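Putative tryptophan halogenase (Xanthomonas campestris pv. campestris, PDB 6Y1W) probably acts as a flavin-dependent halogenase, a member of the tryptophan halogenase family that is expected to use FAD in a monooxygenase-type reaction. Local coordinates at residues F173-S178 with V183-G188; I75-F80 with M159-H164; I358-Q363 with N378-E383. All blocks are in the same frame, centred on the assembly; numbering follows the deposited sequence.

Contact 1: F173-S178 with V183-G188; sequences FLRRFS and VQRIEG
Ser178, which meets Val183 across the contact, holds Leu174 O with two donors. Ser178 OG donates to Leu174 O at 2.7 Å, and Ser178 N donates to Leu174 O at 2.9 Å. They reach the carbonyl from opposite faces of its plane. OG can turn back to the helix because it lies beside the backbone N (chi1 -61°). The contact is the passage from helix 167-180 into strand 184-195. This strand runs parallel to 44-49 in the Rossmann-type sheet of the putative FAD-binding domain. The turn is closed by Val183 N, which donates to Ser178 O at 3.2 Å.

Farther along, Arg175 comes from the helix and Arg185 from the strand. Both chains are extended from CG to NE, which brings their guanidinium groups face to face. The planes differ by only 4° and the group centres lie 3.7 Å apart. Arg175 NH1 sits over the centre of the Arg185 group, 3.4 Å from Arg185 NE. Arg185 CD lies over the Arg175 group in turn. NH1 and NE are both donors, so no bond joins them. Nearby acids probably offset the like charges: Arg175 NE pairs with Glu179, Arg185 NE with Glu49 and Arg185 NH2 with Asp51. Glu49 and Gly188 both line the pocket of a bound meso-2,3-butanediol, and the side chain of Arg185 lies about 7 Å from Gly24, a predicted FAD-binding residue, so the stack stands beside the probable cofactor site. At the turn itself, Val183 CG2 packs against Ser178 CB at 3.9 Å.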
loop_
_atom_site.group_PDB
_atom_site.type_symbol
_atom_site.label_atom_id
_atom_site.label_comp_id
_atom_site.label_asym_id
_atom_site.label_seq_id
_atom_site.Cartn_x
_atom_site.Cartn_y
_atom_site.Cartn_z
ATOM N N PHE A 173 -16.365 7.932 -27.914
ATOM C CA PHE A 173 -17.341 7.429 -26.951
ATOM C C PHE A 173 -17.334 8.284 -25.691
ATOM O O PHE A 173 -18.394 8.689 -25.193
ATOM C CB PHE A 173 -17.023 5.952 -26.647
ATOM C CG PHE A 173 -17.884 5.329 -25.604
ATOM C CD1 PHE A 173 -19.070 4.669 -25.957
ATOM C CD2 PHE A 173 -17.494 5.318 -24.287
ATOM C CE1 PHE A 173 -19.856 4.051 -24.960
ATOM C CE2 PHE A 173 -18.295 4.720 -23.293
ATOM C CZ PHE A 173 -19.457 4.085 -23.638
ATOM N N LEU A 174 -16.147 8.639 -25.209
ATOM C CA LEU A 174 -16.072 9.475 -24.016
ATOM C C LEU A 174 -16.516 10.894 -24.282
ATOM O O LEU A 174 -16.991 11.567 -23.355
ATOM C CB LEU A 174 -14.655 9.490 -23.454
ATOM C CG LEU A 174 -14.153 8.132 -22.964
ATOM C CD1 LEU A 174 -12.634 8.202 -22.790
ATOM C CD2 LEU A 174 -14.828 7.735 -21.651
ATOM N N ARG A 175 -16.324 11.381 -25.513
ATOM C CA ARG A 175 -16.820 12.710 -25.844
ATOM C C ARG A 175 -18.338 12.744 -25.740
ATOM O O ARG A 175 -18.917 13.696 -25.196
ATOM C CB ARG A 175 -16.407 13.102 -27.262
ATOM C CG ARG A 175 -17.106 14.391 -27.716
ATOM C CD ARG A 175 -16.519 14.870 -29.066
ATOM N NE ARG A 175 -17.479 15.761 -29.700
ATOM C CZ ARG A 175 -17.368 16.170 -30.966
ATOM N NH1 ARG A 175 -16.334 15.804 -31.700
ATOM N NH2 ARG A 175 -18.304 16.978 -31.486
ATOM N N ARG A 176 -18.993 11.721 -26.289
ATOM C CA ARG A 176 -20.454 11.628 -26.204
ATOM C C ARG A 176 -20.908 11.585 -24.752
ATOM O O ARG A 176 -21.824 12.310 -24.338
ATOM C CB ARG A 176 -20.937 10.376 -26.927
ATOM C CG ARG A 176 -20.865 10.437 -28.430
ATOM C CD ARG A 176 -21.477 9.167 -29.065
ATOM N NE ARG A 176 -20.670 8.684 -30.187
ATOM C CZ ARG A 176 -20.592 9.303 -31.364
ATOM N NH1 ARG A 176 -21.269 10.427 -31.572
ATOM N NH2 ARG A 176 -19.834 8.802 -32.335
ATOM N N PHE A 177 -20.268 10.734 -23.965
ATOM C CA PHE A 177 -20.547 10.672 -22.523
ATOM C C PHE A 177 -20.400 12.040 -21.846
ATOM O O PHE A 177 -21.252 12.453 -21.043
ATOM C CB PHE A 177 -19.592 9.622 -21.943
ATOM C CG PHE A 177 -19.688 9.388 -20.439
ATOM C CD1 PHE A 177 -18.983 10.216 -19.544
ATOM C CD2 PHE A 177 -20.402 8.325 -19.906
ATOM C CE1 PHE A 177 -19.005 9.992 -18.169
ATOM C CE2 PHE A 177 -20.434 8.106 -18.497
ATOM C CZ PHE A 177 -19.739 8.936 -17.640
ATOM N N SER A 178 -19.301 12.731 -22.137
ATOM C CA SER A 178 -18.975 14.010 -21.508
ATOM C C SER A 178 -19.959 15.111 -21.889
ATOM O O SER A 178 -20.353 15.916 -21.040
ATOM C CB SER A 178 -17.563 14.440 -21.918
ATOM O OG SER A 178 -16.576 13.488 -21.491
ATOM N N VAL A 183 -20.265 19.128 -20.723
ATOM C CA VAL A 183 -18.978 19.674 -21.159
ATOM C C VAL A 183 -19.193 20.458 -22.443
ATOM O O VAL A 183 -19.890 19.999 -23.364
ATOM C CB VAL A 183 -17.952 18.548 -21.381
ATOM C CG1 VAL A 183 -16.652 19.101 -21.997
ATOM C CG2 VAL A 183 -17.636 17.874 -20.051
ATOM N N GLN A 184 -18.616 21.656 -22.502
ATOM C CA GLN A 184 -18.696 22.512 -23.671
ATOM C C GLN A 184 -17.460 22.266 -24.528
ATOM O O GLN A 184 -16.344 22.504 -24.065
ATOM C CB GLN A 184 -18.749 23.982 -23.250
ATOM C CG GLN A 184 -18.694 24.938 -24.445
ATOM C CD GLN A 184 -18.706 26.412 -24.043
ATOM O OE1 GLN A 184 -18.873 27.286 -24.895
ATOM N NE2 GLN A 184 -18.519 26.691 -22.747
ATOM N N ARG A 185 -17.654 21.811 -25.766
ATOM C CA ARG A 185 -16.540 21.573 -26.677
ATOM C C ARG A 185 -16.360 22.797 -27.566
ATOM O O ARG A 185 -17.341 23.326 -28.100
ATOM C CB ARG A 185 -16.778 20.329 -27.528
ATOM C CG ARG A 185 -15.629 20.033 -28.475
ATOM C CD ARG A 185 -15.972 18.840 -29.345
ATOM N NE ARG A 185 -14.915 18.516 -30.296
ATOM C CZ ARG A 185 -14.891 18.877 -31.576
ATOM N NH1 ARG A 185 -15.874 19.617 -32.095
ATOM N NH2 ARG A 185 -13.870 18.504 -32.337
ATOM N N ILE A 186 -15.123 23.285 -27.670
ATOM C CA ILE A 186 -14.775 24.379 -28.577
ATOM C C ILE A 186 -13.726 23.848 -29.553
ATOM O O ILE A 186 -12.663 23.375 -29.130
ATOM C CB ILE A 186 -14.253 25.614 -27.822
ATOM C CG1 ILE A 186 -15.287 26.109 -26.798
ATOM C CG2 ILE A 186 -13.868 26.737 -28.802
ATOM C CD1 ILE A 186 -14.854 27.346 -26.040
ATOM N N GLU A 187 -14.048 23.855 -30.852
ATOM C CA GLU A 187 -13.129 23.363 -31.872
ATOM C C GLU A 187 -12.195 24.496 -32.267
ATOM O O GLU A 187 -12.637 25.638 -32.449
ATOM C CB GLU A 187 -13.872 22.849 -33.108
ATOM C CG GLU A 187 -13.000 22.013 -34.072
ATOM C CD GLU A 187 -12.042 22.845 -34.929
ATOM O OE1 GLU A 187 -12.387 24.002 -35.264
ATOM O OE2 GLU A 187 -10.941 22.338 -35.275
ATOM N N GLY A 188 -10.908 24.213 -32.327
ATOM C CA GLY A 188 -9.991 25.246 -32.759
ATOM C C GLY A 188 -8.577 24.999 -32.294
ATOM O O GLY A 188 -8.267 24.010 -31.629
#

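Contact 2: I75-F80 with M159-H164; sequences IDEAQF and MNYAYH
Glu77 OE2 accepts two tyrosine hydroxyls. Tyr163 OH donates to the anti lone pair of Glu77 OE2 at 2.5 Å. Tyr161 OH donates to the syn lone pair of Glu77 OE2 at 2.7 Å. The straight chain of Glu77 (chi1 178°) carries the carboxylate across from the first turn of helix 77-83. It meets both tyrosine rings at the edge, near their planes. The other oxygen, OE1, is bonded to Tyr499 OH and His153 NE2, so both carboxylate oxygens are satisfied.

Asp76 is the N-cap of the helix, and its OD2 accepts from Gln79 N at 2.9 Å. One turn on, Phe80 points its edge at the face of Tyr163 in a T-shaped pair. The planes stand at 79° and the centroids are 5.0 Å apart. Phe80 CE2 lies over the centre of the Tyr163 ring. Tyr163 is on the middle strand, 162-166, of a small antiparallel sheet. The neighbouring Ala162 is backbone-bonded to Lys89, the predicted active-site lysine. Two phenol donors on OE2, with Tyr499 and His153 at OE1, would probably favour the ionised form of Glu77 and limit its rotation.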
loop_
_atom_site.group_PDB
_atom_site.type_symbol
_atom_site.label_atom_id
_atom_site.label_comp_id
_atom_site.label_asym_id
_atom_site.label_seq_id
_atom_site.Cartn_x
_atom_site.Cartn_y
_atom_site.Cartn_z
ATOM N N ILE A 75 -19.991 3.458 -16.711
ATOM C CA ILE A 75 -19.967 3.128 -18.125
ATOM C C ILE A 75 -20.167 1.636 -18.253
ATOM O O ILE A 75 -19.477 0.869 -17.576
ATOM C CB ILE A 75 -18.636 3.569 -18.763
ATOM C CG1 ILE A 75 -18.666 5.079 -18.914
ATOM C CG2 ILE A 75 -18.372 2.817 -20.126
ATOM C CD1 ILE A 75 -17.324 5.655 -19.370
ATOM N N ASP A 76 -21.156 1.228 -19.067
ATOM C CA ASP A 76 -21.464 -0.184 -19.268
ATOM C C ASP A 76 -20.397 -0.853 -20.124
ATOM O O ASP A 76 -20.106 -0.397 -21.239
ATOM C CB ASP A 76 -22.836 -0.320 -19.958
ATOM C CG ASP A 76 -23.198 -1.761 -20.224
ATOM O OD1 ASP A 76 -23.511 -2.485 -19.246
ATOM O OD2 ASP A 76 -23.122 -2.203 -21.392
ATOM N N GLU A 77 -19.868 -1.978 -19.636
ATOM C CA GLU A 77 -18.729 -2.609 -20.310
ATOM C C GLU A 77 -19.083 -3.093 -21.712
ATOM O O GLU A 77 -18.360 -2.800 -22.675
ATOM C CB GLU A 77 -18.206 -3.763 -19.472
ATOM C CG GLU A 77 -17.063 -4.474 -20.166
ATOM C CD GLU A 77 -16.535 -5.631 -19.349
ATOM O OE1 GLU A 77 -17.223 -6.670 -19.297
ATOM O OE2 GLU A 77 -15.446 -5.460 -18.724
ATOM N N ALA A 78 -20.216 -3.804 -21.875
ATOM C CA ALA A 78 -20.534 -4.315 -23.208
ATOM C C ALA A 78 -20.769 -3.176 -24.213
ATOM O O ALA A 78 -20.364 -3.283 -25.375
ATOM C CB ALA A 78 -21.741 -5.270 -23.144
ATOM N N GLN A 79 -21.408 -2.076 -23.785
ATOM C CA GLN A 79 -21.650 -0.950 -24.684
ATOM C C GLN A 79 -20.343 -0.287 -25.094
ATOM O O GLN A 79 -20.103 -0.020 -26.281
ATOM C CB GLN A 79 -22.584 0.038 -23.980
ATOM C CG GLN A 79 -22.840 1.355 -24.633
ATOM C CD GLN A 79 -23.498 2.307 -23.621
ATOM O OE1 GLN A 79 -23.112 3.463 -23.494
ATOM N NE2 GLN A 79 -24.459 1.786 -22.861
ATOM N N PHE A 80 -19.462 -0.062 -24.108
ATOM C CA PHE A 80 -18.142 0.493 -24.383
ATOM C C PHE A 80 -17.355 -0.399 -25.354
ATOM O O PHE A 80 -16.737 0.097 -26.296
ATOM C CB PHE A 80 -17.402 0.670 -23.039
ATOM C CG PHE A 80 -15.929 0.364 -23.120
ATOM C CD1 PHE A 80 -15.074 1.211 -23.856
ATOM C CD2 PHE A 80 -15.404 -0.751 -22.489
ATOM C CE1 PHE A 80 -13.715 0.932 -23.959
ATOM C CE2 PHE A 80 -14.035 -1.041 -22.586
ATOM C CZ PHE A 80 -13.214 -0.224 -23.328
ATOM N N MET A 159 -11.924 -14.039 -13.020
ATOM C CA MET A 159 -11.037 -13.851 -14.169
ATOM C C MET A 159 -10.562 -12.405 -14.155
ATOM O O MET A 159 -11.388 -11.483 -14.111
ATOM C CB MET A 159 -11.772 -14.146 -15.482
ATOM C CG MET A 159 -11.703 -15.603 -15.966
ATOM S SD MET A 159 -10.074 -16.051 -16.591
ATOM C CE MET A 159 -9.704 -14.509 -17.333
ATOM N N ASN A 160 -9.242 -12.195 -14.150
ATOM C CA ASN A 160 -8.671 -10.857 -14.201
ATOM C C ASN A 160 -8.322 -10.501 -15.640
ATOM O O ASN A 160 -7.683 -11.310 -16.327
ATOM C CB ASN A 160 -7.423 -10.807 -13.322
ATOM C CG ASN A 160 -7.779 -11.007 -11.860
ATOM O OD1 ASN A 160 -8.261 -10.082 -11.225
ATOM N ND2 ASN A 160 -7.627 -12.231 -11.354
ATOM N N TYR A 161 -8.757 -9.323 -16.102
ATOM C CA TYR A 161 -8.685 -9.051 -17.538
ATOM C C TYR A 161 -8.713 -7.548 -17.780
ATOM O O TYR A 161 -9.021 -6.744 -16.886
ATOM C CB TYR A 161 -9.855 -9.705 -18.311
ATOM C CG TYR A 161 -11.195 -9.074 -17.967
ATOM C CD1 TYR A 161 -11.968 -9.558 -16.893
ATOM C CD2 TYR A 161 -11.691 -8.004 -18.703
ATOM C CE1 TYR A 161 -13.147 -8.938 -16.543
ATOM C CE2 TYR A 161 -12.905 -7.389 -18.354
ATOM C CZ TYR A 161 -13.625 -7.892 -17.286
ATOM O OH TYR A 161 -14.821 -7.306 -16.913
ATOM N N ALA A 162 -8.388 -7.175 -19.029
ATOM C CA ALA A 162 -8.573 -5.810 -19.510
ATOM C C ALA A 162 -8.962 -5.894 -20.989
ATOM O O ALA A 162 -9.568 -6.897 -21.398
ATOM C CB ALA A 162 -7.315 -4.967 -19.299
ATOM N N TYR A 163 -8.603 -4.888 -21.805
ATOM C CA TYR A 163 -9.144 -4.778 -23.161
ATOM C C TYR A 163 -8.067 -4.440 -24.179
ATOM O O TYR A 163 -7.075 -3.775 -23.879
ATOM C CB TYR A 163 -10.190 -3.656 -23.258
ATOM C CG TYR A 163 -11.176 -3.637 -22.099
ATOM C CD1 TYR A 163 -12.196 -4.560 -22.046
ATOM C CD2 TYR A 163 -11.054 -2.682 -21.102
ATOM C CE1 TYR A 163 -13.117 -4.547 -20.986
ATOM C CE2 TYR A 163 -11.957 -2.650 -20.019
ATOM C CZ TYR A 163 -12.996 -3.566 -19.998
ATOM O OH TYR A 163 -13.855 -3.483 -18.917
ATOM N N HIS A 164 -8.325 -4.841 -25.418
ATOM C CA HIS A 164 -7.709 -4.233 -26.580
ATOM C C HIS A 164 -8.772 -3.343 -27.198
ATOM O O HIS A 164 -9.896 -3.805 -27.396
ATOM C CB HIS A 164 -7.290 -5.323 -27.584
ATOM C CG HIS A 164 -6.370 -6.366 -27.002
ATOM N ND1 HIS A 164 -6.775 -7.673 -26.781
ATOM C CD2 HIS A 164 -5.086 -6.287 -26.549
ATOM C CE1 HIS A 164 -5.763 -8.367 -26.275
ATOM N NE2 HIS A 164 -4.735 -7.546 -26.112
#

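Contact 3: I358-Q363 with N378-E383; sequences IVRLLQ and NRQAAE
Two helical segments pass each other with their closest CA atoms, those of Arg360 and Ala381, 8.6 Å apart. That gap is filled mainly by the long side chain of Arg360. Its CG leaves anti to the backbone N (chi1 -168°), and the chain then bends at chi3 (-53°). The bend turns one face of the guanidinium onto the backbone of 378-383. Ala381 CA lies under this face toward the rim, 3.8 Å from Arg360 CZ. Ala381 CB is 3.6 Å from Arg360 NH1. The flat group thus rests on both the backbone and the methyl of Ala381.

Gln380 runs alongside Arg360 in the opposite direction. Its CB is 3.7 Å from Arg360 NE, and its OE1 is 3.7 Å from Arg360 CD. The amide and guanidinium planes are nearly perpendicular, at 82°. These are packing contacts rather than polar bonds. The polar partners lie outside the two segments: Gln380 NE2 bonds to Glu376, Arg360 makes a cation-pi contact with Tyr377, and its ion pair with Glu384 is long and weak.

In the second subunit, His460 of that chain bonds to Leu362 O, Trp116 O of that chain accepts from Gln363 NE2, and Phe433 of that chain packs on Gln380. Ile358 and Leu362 pack on helix 25-39, whose start probably belongs to a Rossmann-type glycine-rich motif. The arrangement is a packed pair of consecutive helices, 350-363 and 371-397, between the probable FAD-binding fold and the face toward the second subunit.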
loop_
_atom_site.group_PDB
_atom_site.type_symbol
_atom_site.label_atom_id
_atom_site.label_comp_id
_atom_site.label_asym_id
_atom_site.label_seq_id
_atom_site.Cartn_x
_atom_site.Cartn_y
_atom_site.Cartn_z
ATOM N N ILE A 358 -6.092 11.463 -13.512
ATOM C CA ILE A 358 -7.465 11.971 -13.381
ATOM C C ILE A 358 -8.047 11.592 -12.018
ATOM O O ILE A 358 -8.616 12.431 -11.293
ATOM C CB ILE A 358 -8.342 11.403 -14.519
ATOM C CG1 ILE A 358 -7.902 11.941 -15.871
ATOM C CG2 ILE A 358 -9.855 11.708 -14.241
ATOM C CD1 ILE A 358 -8.463 11.123 -17.058
ATOM N N VAL A 359 -7.973 10.307 -11.680
ATOM C CA VAL A 359 -8.537 9.824 -10.430
ATOM C C VAL A 359 -7.852 10.502 -9.254
ATOM O O VAL A 359 -8.508 10.915 -8.288
ATOM C CB VAL A 359 -8.421 8.290 -10.345
ATOM C CG1 VAL A 359 -8.787 7.784 -8.907
ATOM C CG2 VAL A 359 -9.371 7.668 -11.364
ATOM N N ARG A 360 -6.533 10.657 -9.323
ATOM C CA ARG A 360 -5.846 11.331 -8.224
ATOM C C ARG A 360 -6.300 12.776 -8.108
ATOM O O ARG A 360 -6.484 13.279 -6.994
ATOM C CB ARG A 360 -4.332 11.282 -8.409
ATOM C CG ARG A 360 -3.582 11.717 -7.143
ATOM C CD ARG A 360 -2.092 11.841 -7.422
ATOM N NE ARG A 360 -1.583 10.599 -8.019
ATOM C CZ ARG A 360 -1.124 10.491 -9.261
ATOM N NH1 ARG A 360 -1.082 11.533 -10.088
ATOM N NH2 ARG A 360 -0.706 9.295 -9.681
ATOM N N LEU A 361 -6.509 13.449 -9.255
ATOM C CA LEU A 361 -6.993 14.836 -9.228
ATOM C C LEU A 361 -8.372 14.902 -8.589
ATOM O O LEU A 361 -8.662 15.803 -7.788
ATOM C CB LEU A 361 -7.076 15.400 -10.644
ATOM C CG LEU A 361 -7.603 16.849 -10.775
ATOM C CD1 LEU A 361 -6.870 17.859 -9.870
ATOM C CD2 LEU A 361 -7.498 17.310 -12.261
ATOM N N LEU A 362 -9.267 13.980 -8.983
ATOM C CA LEU A 362 -10.611 14.017 -8.407
ATOM C C LEU A 362 -10.569 13.731 -6.902
ATOM O O LEU A 362 -11.376 14.284 -6.129
ATOM C CB LEU A 362 -11.516 13.026 -9.150
ATOM C CG LEU A 362 -11.826 13.520 -10.565
ATOM C CD1 LEU A 362 -12.671 12.480 -11.342
ATOM C CD2 LEU A 362 -12.512 14.886 -10.558
ATOM N N GLN A 363 -9.650 12.876 -6.462
ATOM C CA GLN A 363 -9.536 12.614 -5.028
ATOM C C GLN A 363 -8.928 13.773 -4.254
ATOM O O GLN A 363 -9.037 13.790 -3.023
ATOM C CB GLN A 363 -8.716 11.334 -4.799
ATOM C CG GLN A 363 -9.506 10.116 -5.207
ATOM C CD GLN A 363 -8.739 8.857 -5.065
ATOM O OE1 GLN A 363 -7.537 8.837 -5.272
ATOM N NE2 GLN A 363 -9.436 7.769 -4.770
ATOM N N ASN A 378 2.015 15.744 -6.630
ATOM C CA ASN A 378 3.260 15.512 -7.367
ATOM C C ASN A 378 4.047 14.380 -6.751
ATOM O O ASN A 378 4.643 13.578 -7.473
ATOM C CB ASN A 378 4.094 16.791 -7.387
ATOM C CG ASN A 378 3.534 17.793 -8.341
ATOM O OD1 ASN A 378 2.922 17.414 -9.359
ATOM N ND2 ASN A 378 3.708 19.087 -8.036
ATOM N N ARG A 379 4.044 14.284 -5.420
ATOM C CA ARG A 379 4.802 13.212 -4.755
ATOM C C ARG A 379 4.271 11.835 -5.134
ATOM O O ARG A 379 5.044 10.904 -5.419
ATOM C CB ARG A 379 4.738 13.406 -3.242
ATOM C CG ARG A 379 5.736 12.564 -2.476
ATOM C CD ARG A 379 5.309 12.432 -1.015
ATOM N NE ARG A 379 4.471 11.255 -0.850
ATOM C CZ ARG A 379 3.242 11.299 -0.364
ATOM N NH1 ARG A 379 2.745 12.459 0.010
ATOM N NH2 ARG A 379 2.516 10.191 -0.253
ATOM N N GLN A 380 2.947 11.681 -5.109
ATOM C CA GLN A 380 2.334 10.410 -5.465
ATOM C C GLN A 380 2.595 10.093 -6.924
ATOM O O GLN A 380 2.944 8.957 -7.263
ATOM C CB GLN A 380 0.829 10.457 -5.195
ATOM C CG GLN A 380 0.404 10.556 -3.736
ATOM C CD GLN A 380 -1.100 10.354 -3.596
ATOM O OE1 GLN A 380 -1.738 9.716 -4.452
ATOM N NE2 GLN A 380 -1.679 10.893 -2.527
ATOM N N ALA A 381 2.465 11.093 -7.790
ATOM C CA ALA A 381 2.698 10.849 -9.215
ATOM C C ALA A 381 4.126 10.382 -9.457
ATOM O O ALA A 381 4.359 9.438 -10.227
ATOM C CB ALA A 381 2.439 12.121 -10.025
ATOM N N ALA A 382 5.086 11.050 -8.816
ATOM C CA ALA A 382 6.495 10.714 -9.012
ATOM C C ALA A 382 6.800 9.296 -8.530
ATOM O O ALA A 382 7.491 8.535 -9.217
ATOM C CB ALA A 382 7.371 11.745 -8.293
ATOM N N GLU A 383 6.268 8.912 -7.375
ATOM C CA GLU A 383 6.514 7.565 -6.864
ATOM C C GLU A 383 5.900 6.516 -7.773
ATOM O O GLU A 383 6.520 5.481 -8.044
ATOM C CB GLU A 383 5.976 7.428 -5.438
ATOM C CG GLU A 383 6.943 8.051 -4.442
ATOM C CD GLU A 383 6.368 8.305 -3.073
ATOM O OE1 GLU A 383 5.254 7.833 -2.784
ATOM O OE2 GLU A 383 7.057 8.991 -2.285
#

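The three contacts follow one another along the chain, and none nests or crosses. Contact 2 opens first, at 75-80, and closes a loop of 78 residues when the chain returns at 159-164. Strand 162-166 leads straight into helix 167-180, which opens contact 1. Only four residues separate its segments, two of them the last of helix 167-180. Contacts 1 and 2 also touch: Phe173 and Phe177 pack on Ile75, and Phe173 also reaches Phe80. Contact 3 comes much later and joins two successive helices across 14 residues. It touches neither of the others, but helix 25-39 packs against both 173-178 and 358-363.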